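Local coordinates for protein NAD-dependent aldehyde dehydrogenase (Burkholderia multivorans, PDB 5UJU) that probably oxidises aldehydes to carboxylic acids with NAD+ as the electron acceptor, at residues R199-R205 against N552-Q558. Residues are numbered along the deposited sequence; the frame is centred on the assembly and turned at random.
Sequences RYTIVPR and NRFRVVQ
Strand residues 199-204 and 554-558 run antiparallel, their axes 4.4 Å apart at closest and 145° between directions. Thr201-Val557 and Val203-Arg555 are hydrogen-bonded pairs, with N to O distances of 3.0 Å (Thr201 N to Val557 O), 2.9 Å (Val557 N to Thr201 O) and 2.7 Å both for Val203 N to Arg555 O and for Arg555 N to Val203 O. The non-hydrogen-bonded pairs are Tyr200-Gln558, Ile202-Val556 and Pro204-Phe554, with CA atoms 4.3-4.7 Å apart. A water donates to Val557 O (2.9 Å) and weakly to Arg199 O.

On one face, Ile202 CG2 meets Phe554 CD1 at 3.7 Å, Ile202 CD1 meets Val556 CG2 at 3.8 Å, and Tyr200 CD1 lies 3.6 Å from Gln558 CB; helix 97-132 packs on Ile202 and Pro204, helix 158-175 on Ile202 and Phe554. On the other, Val203 CG2 touches Val557 CG2 (3.8 Å).

Past the strand, Arg205 (chi1 and chi2 m) folds back over residues 552-553: NE donates to Asn552 O (3.0 Å) and NH2 to Asn552 OD1 (2.9 Å). Arg555 CD lies over one face of the Arg205 guanidinium, 3.4 Å from Arg205 NH2. Arg555 NE bonds Phe554 O (2.6 Å), and Arg555 NH2 salt-bridges Asp546 of the second subunit.

Tyr200 OH, Thr201 OG1 and Gln558 OE1 bond Ser529, His502 and Phe531 of that subunit. The C-terminal strand 554-562 thus joins the long strand 191-211 through backbone bonds and apolar contacts, while polar side-chain ends carry the pair into the dimer interface, as in the oligomerisation arm of aldehyde dehydrogenases.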
ATOM      1  N   ARG A 199     -20.096   1.844 -13.210  1.00 32.23           N
ATOM      2  CA  ARG A 199     -19.391   0.670 -13.696  1.00 32.14           C
ATOM      3  C   ARG A 199     -17.965   0.744 -13.177  1.00 29.68           C
ATOM      4  O   ARG A 199     -17.362   1.815 -13.176  1.00 32.27           O
ATOM      5  CB  ARG A 199     -19.444   0.616 -15.241  1.00 40.33           C
ATOM      6  CG  ARG A 199     -18.525  -0.389 -15.930  1.00 55.75           C
ATOM      7  CD  ARG A 199     -18.727  -0.306 -17.448  1.00 67.18           C
ATOM      8  NE  ARG A 199     -17.687  -0.968 -18.236  1.00 72.03           N
ATOM      9  CZ  ARG A 199     -17.612  -0.912 -19.565  1.00 74.57           C
ATOM     10  NH1 ARG A 199     -18.519  -0.230 -20.261  1.00 71.33           N
ATOM     11  NH2 ARG A 199     -16.637  -1.548 -20.203  1.00 74.43           N
ATOM     12  N   TYR A 200     -17.437  -0.376 -12.697  1.00 34.97           N
ATOM     13  CA  TYR A 200     -16.103  -0.404 -12.106  1.00 27.56           C
ATOM     14  C   TYR A 200     -15.264  -1.433 -12.850  1.00 33.39           C
ATOM     15  O   TYR A 200     -15.607  -2.621 -12.880  1.00 36.57           O
ATOM     16  CB  TYR A 200     -16.166  -0.719 -10.606  1.00 30.48           C
ATOM     17  CG  TYR A 200     -17.085   0.217  -9.850  1.00 30.34           C
ATOM     18  CD1 TYR A 200     -16.639   1.456  -9.413  1.00 26.78           C
ATOM     19  CD2 TYR A 200     -18.410  -0.131  -9.596  1.00 30.83           C
ATOM     20  CE1 TYR A 200     -17.480   2.326  -8.736  1.00 30.48           C
ATOM     21  CE2 TYR A 200     -19.265   0.733  -8.916  1.00 25.83           C
ATOM     22  CZ  TYR A 200     -18.787   1.959  -8.485  1.00 29.60           C
ATOM     23  OH  TYR A 200     -19.615   2.822  -7.810  1.00 32.81           O
ATOM     24  N   THR A 201     -14.158  -0.978 -13.418  1.00 27.82           N
ATOM     25  CA  THR A 201     -13.237  -1.824 -14.155  1.00 31.11           C
ATOM     26  C   THR A 201     -11.965  -1.967 -13.333  1.00 27.52           C
ATOM     27  O   THR A 201     -11.380  -0.964 -12.921  1.00 27.25           O
ATOM     28  CB  THR A 201     -12.930  -1.214 -15.526  1.00 35.56           C
ATOM     29  OG1 THR A 201     -14.157  -1.002 -16.238  1.00 39.22           O
ATOM     30  CG2 THR A 201     -12.014  -2.119 -16.340  1.00 33.12           C
ATOM     31  N   ILE A 202     -11.555  -3.207 -13.073  1.00 29.20           N
ATOM     32  CA  ILE A 202     -10.302  -3.466 -12.366  1.00 31.74           C
ATOM     33  C   ILE A 202      -9.159  -3.374 -13.368  1.00 27.05           C
ATOM     34  O   ILE A 202      -9.121  -4.123 -14.348  1.00 32.67           O
ATOM     35  CB  ILE A 202     -10.315  -4.845 -11.693  1.00 36.12           C
ATOM     36  CG1 ILE A 202     -11.545  -5.012 -10.806  1.00 37.21           C
ATOM     37  CG2 ILE A 202      -9.038  -5.057 -10.893  1.00 37.80           C
ATOM     38  CD1 ILE A 202     -11.590  -4.079  -9.701  1.00 34.30           C
ATOM     39  N   VAL A 203      -8.208  -2.492 -13.106  1.00 26.78           N
ATOM     40  CA  VAL A 203      -7.095  -2.229 -14.007  1.00 30.51           C
ATOM     41  C   VAL A 203      -5.787  -2.606 -13.314  1.00 34.13           C
ATOM     42  O   VAL A 203      -5.490  -2.092 -12.229  1.00 32.57           O
ATOM     43  CB  VAL A 203      -7.074  -0.759 -14.454  1.00 35.25           C
ATOM     44  CG1 VAL A 203      -5.911  -0.502 -15.401  1.00 38.39           C
ATOM     45  CG2 VAL A 203      -8.406  -0.400 -15.146  1.00 38.98           C
ATOM     46  N   PRO A 204      -4.999  -3.525 -13.871  1.00 29.17           N
ATOM     47  CA  PRO A 204      -3.670  -3.800 -13.318  1.00 30.48           C
ATOM     48  C   PRO A 204      -2.781  -2.577 -13.429  1.00 30.88           C
ATOM     49  O   PRO A 204      -3.045  -1.660 -14.206  1.00 28.91           O
ATOM     50  CB  PRO A 204      -3.142  -4.935 -14.203  1.00 31.93           C
ATOM     51  CG  PRO A 204      -4.355  -5.472 -14.883  1.00 39.39           C
ATOM     52  CD  PRO A 204      -5.279  -4.338 -15.059  1.00 32.39           C
ATOM     53  N   ARG A 205      -1.719  -2.561 -12.610  1.00 24.35           N
ATOM     54  CA  ARG A 205      -0.743  -1.479 -12.703  1.00 24.01           C
ATOM     55  C   ARG A 205       0.035  -1.529 -14.018  1.00 25.50           C
ATOM     56  O   ARG A 205       0.300  -0.492 -14.632  1.00 27.08           O
ATOM     57  CB  ARG A 205       0.207  -1.538 -11.506  1.00 24.14           C
ATOM     58  CG  ARG A 205      -0.470  -1.134 -10.214  1.00 23.88           C
ATOM     59  CD  ARG A 205      -0.748   0.358 -10.192  1.00 31.40           C
ATOM     60  NE  ARG A 205      -1.034   0.798  -8.832  1.00 38.49           N
ATOM     61  CZ  ARG A 205      -0.938   2.053  -8.408  1.00 42.59           C
ATOM     62  NH1 ARG A 205      -0.566   3.014  -9.250  1.00 39.77           N
ATOM     63  NH2 ARG A 205      -1.200   2.333  -7.131  1.00 41.51           N
ATOM     64  N   ASN A 552      -2.591  -2.643  -3.567  1.00 21.30           N
ATOM     65  CA  ASN A 552      -2.126  -1.578  -4.441  1.00 21.88           C
ATOM     66  C   ASN A 552      -1.703  -2.080  -5.821  1.00 23.78           C
ATOM     67  O   ASN A 552      -1.251  -1.278  -6.635  1.00 25.64           O
ATOM     68  CB  ASN A 552      -0.950  -0.839  -3.803  1.00 22.17           C
ATOM     69  CG  ASN A 552      -1.010   0.650  -4.029  1.00 32.70           C
ATOM     70  OD1 ASN A 552      -1.998   1.179  -4.545  1.00 38.06           O
ATOM     71  ND2 ASN A 552       0.051   1.344  -3.643  1.00 47.04           N
ATOM     72  N   ARG A 553      -1.771  -3.388  -6.086  1.00 24.10           N
ATOM     73  CA  ARG A 553      -1.273  -3.909  -7.362  1.00 21.69           C
ATOM     74  C   ARG A 553      -2.293  -3.814  -8.487  1.00 25.96           C
ATOM     75  O   ARG A 553      -1.953  -4.109  -9.642  1.00 24.77           O
ATOM     76  CB  ARG A 553      -0.815  -5.366  -7.199  1.00 23.98           C
ATOM     77  CG  ARG A 553       0.237  -5.557  -6.066  1.00 21.40           C
ATOM     78  CD  ARG A 553       0.754  -6.998  -6.028  1.00 24.37           C
ATOM     79  NE  ARG A 553       1.651  -7.213  -4.891  1.00 25.36           N
ATOM     80  CZ  ARG A 553       2.969  -7.383  -4.977  1.00 24.50           C
ATOM     81  NH1 ARG A 553       3.590  -7.384  -6.156  1.00 25.91           N
ATOM     82  NH2 ARG A 553       3.677  -7.552  -3.861  1.00 25.49           N
ATOM     83  N   PHE A 554      -3.523  -3.416  -8.182  1.00 27.40           N
ATOM     84  CA  PHE A 554      -4.543  -3.116  -9.180  1.00 28.04           C
ATOM     85  C   PHE A 554      -5.154  -1.783  -8.790  1.00 28.91           C
ATOM     86  O   PHE A 554      -5.006  -1.325  -7.647  1.00 24.31           O
ATOM     87  CB  PHE A 554      -5.647  -4.198  -9.237  1.00 29.71           C
ATOM     88  CG  PHE A 554      -6.440  -4.291  -7.963  1.00 32.17           C
ATOM     89  CD1 PHE A 554      -7.631  -3.587  -7.812  1.00 30.75           C
ATOM     90  CD2 PHE A 554      -5.960  -5.026  -6.889  1.00 25.52           C
ATOM     91  CE1 PHE A 554      -8.345  -3.641  -6.623  1.00 36.23           C
ATOM     92  CE2 PHE A 554      -6.667  -5.075  -5.691  1.00 33.21           C
ATOM     93  CZ  PHE A 554      -7.859  -4.387  -5.558  1.00 38.22           C
ATOM     94  N   ARG A 555      -5.828  -1.153  -9.749  1.00 24.64           N
ATOM     95  CA  ARG A 555      -6.608   0.046  -9.494  1.00 28.64           C
ATOM     96  C   ARG A 555      -8.009  -0.174 -10.051  1.00 25.92           C
ATOM     97  O   ARG A 555      -8.279  -1.176 -10.722  1.00 30.94           O
ATOM     98  CB  ARG A 555      -5.944   1.296 -10.097  1.00 33.93           C
ATOM     99  CG  ARG A 555      -4.498   1.575  -9.639  1.00 32.98           C
ATOM    100  CD  ARG A 555      -4.411   2.219  -8.236  1.00 30.84           C
ATOM    101  NE  ARG A 555      -4.748   1.265  -7.183  1.00 29.67           N
ATOM    102  CZ  ARG A 555      -5.338   1.584  -6.037  1.00 33.43           C
ATOM    103  NH1 ARG A 555      -5.659   2.844  -5.786  1.00 31.47           N
ATOM    104  NH2 ARG A 555      -5.626   0.635  -5.149  1.00 30.16           N
ATOM    105  N   VAL A 556      -8.920   0.740  -9.722  1.00 24.37           N
ATOM    106  CA  VAL A 556     -10.311   0.686 -10.181  1.00 27.07           C
ATOM    107  C   VAL A 556     -10.602   1.962 -10.962  1.00 27.76           C
ATOM    108  O   VAL A 556     -10.473   3.069 -10.420  1.00 26.34           O
ATOM    109  CB  VAL A 556     -11.295   0.525  -9.012  1.00 32.37           C
ATOM    110  CG1 VAL A 556     -12.716   0.349  -9.516  1.00 27.55           C
ATOM    111  CG2 VAL A 556     -10.896  -0.665  -8.147  1.00 33.46           C
ATOM    112  N   VAL A 557     -10.987   1.809 -12.231  1.00 32.26           N
ATOM    113  CA  VAL A 557     -11.389   2.923 -13.087  1.00 31.15           C
ATOM    114  C   VAL A 557     -12.899   2.838 -13.274  1.00 29.30           C
ATOM    115  O   VAL A 557     -13.420   1.852 -13.813  1.00 29.45           O
ATOM    116  CB  VAL A 557     -10.662   2.904 -14.444  1.00 30.76           C
ATOM    117  CG1 VAL A 557     -11.295   3.931 -15.402  1.00 32.42           C
ATOM    118  CG2 VAL A 557      -9.171   3.204 -14.269  1.00 29.73           C
ATOM    119  N   GLN A 558     -13.611   3.857 -12.824  1.00 29.69           N
ATOM    120  CA  GLN A 558     -15.060   3.801 -12.881  1.00 30.11           C
ATOM    121  C   GLN A 558     -15.609   4.676 -13.993  1.00 28.66           C
ATOM    122  O   GLN A 558     -14.928   5.549 -14.539  1.00 26.15           O
ATOM    123  CB  GLN A 558     -15.672   4.240 -11.564  1.00 27.44           C
ATOM    124  CG  GLN A 558     -15.558   5.718 -11.320  1.00 25.74           C
ATOM    125  CD  GLN A 558     -16.296   6.125 -10.064  1.00 35.11           C
ATOM    126  OE1 GLN A 558     -15.964   5.670  -8.952  1.00 32.84           O
ATOM    127  NE2 GLN A 558     -17.323   6.954 -10.227  1.00 28.36           N
TER
HETATM  128  O   HOH W   1     -15.337   1.668 -16.017  1.00 37.85           O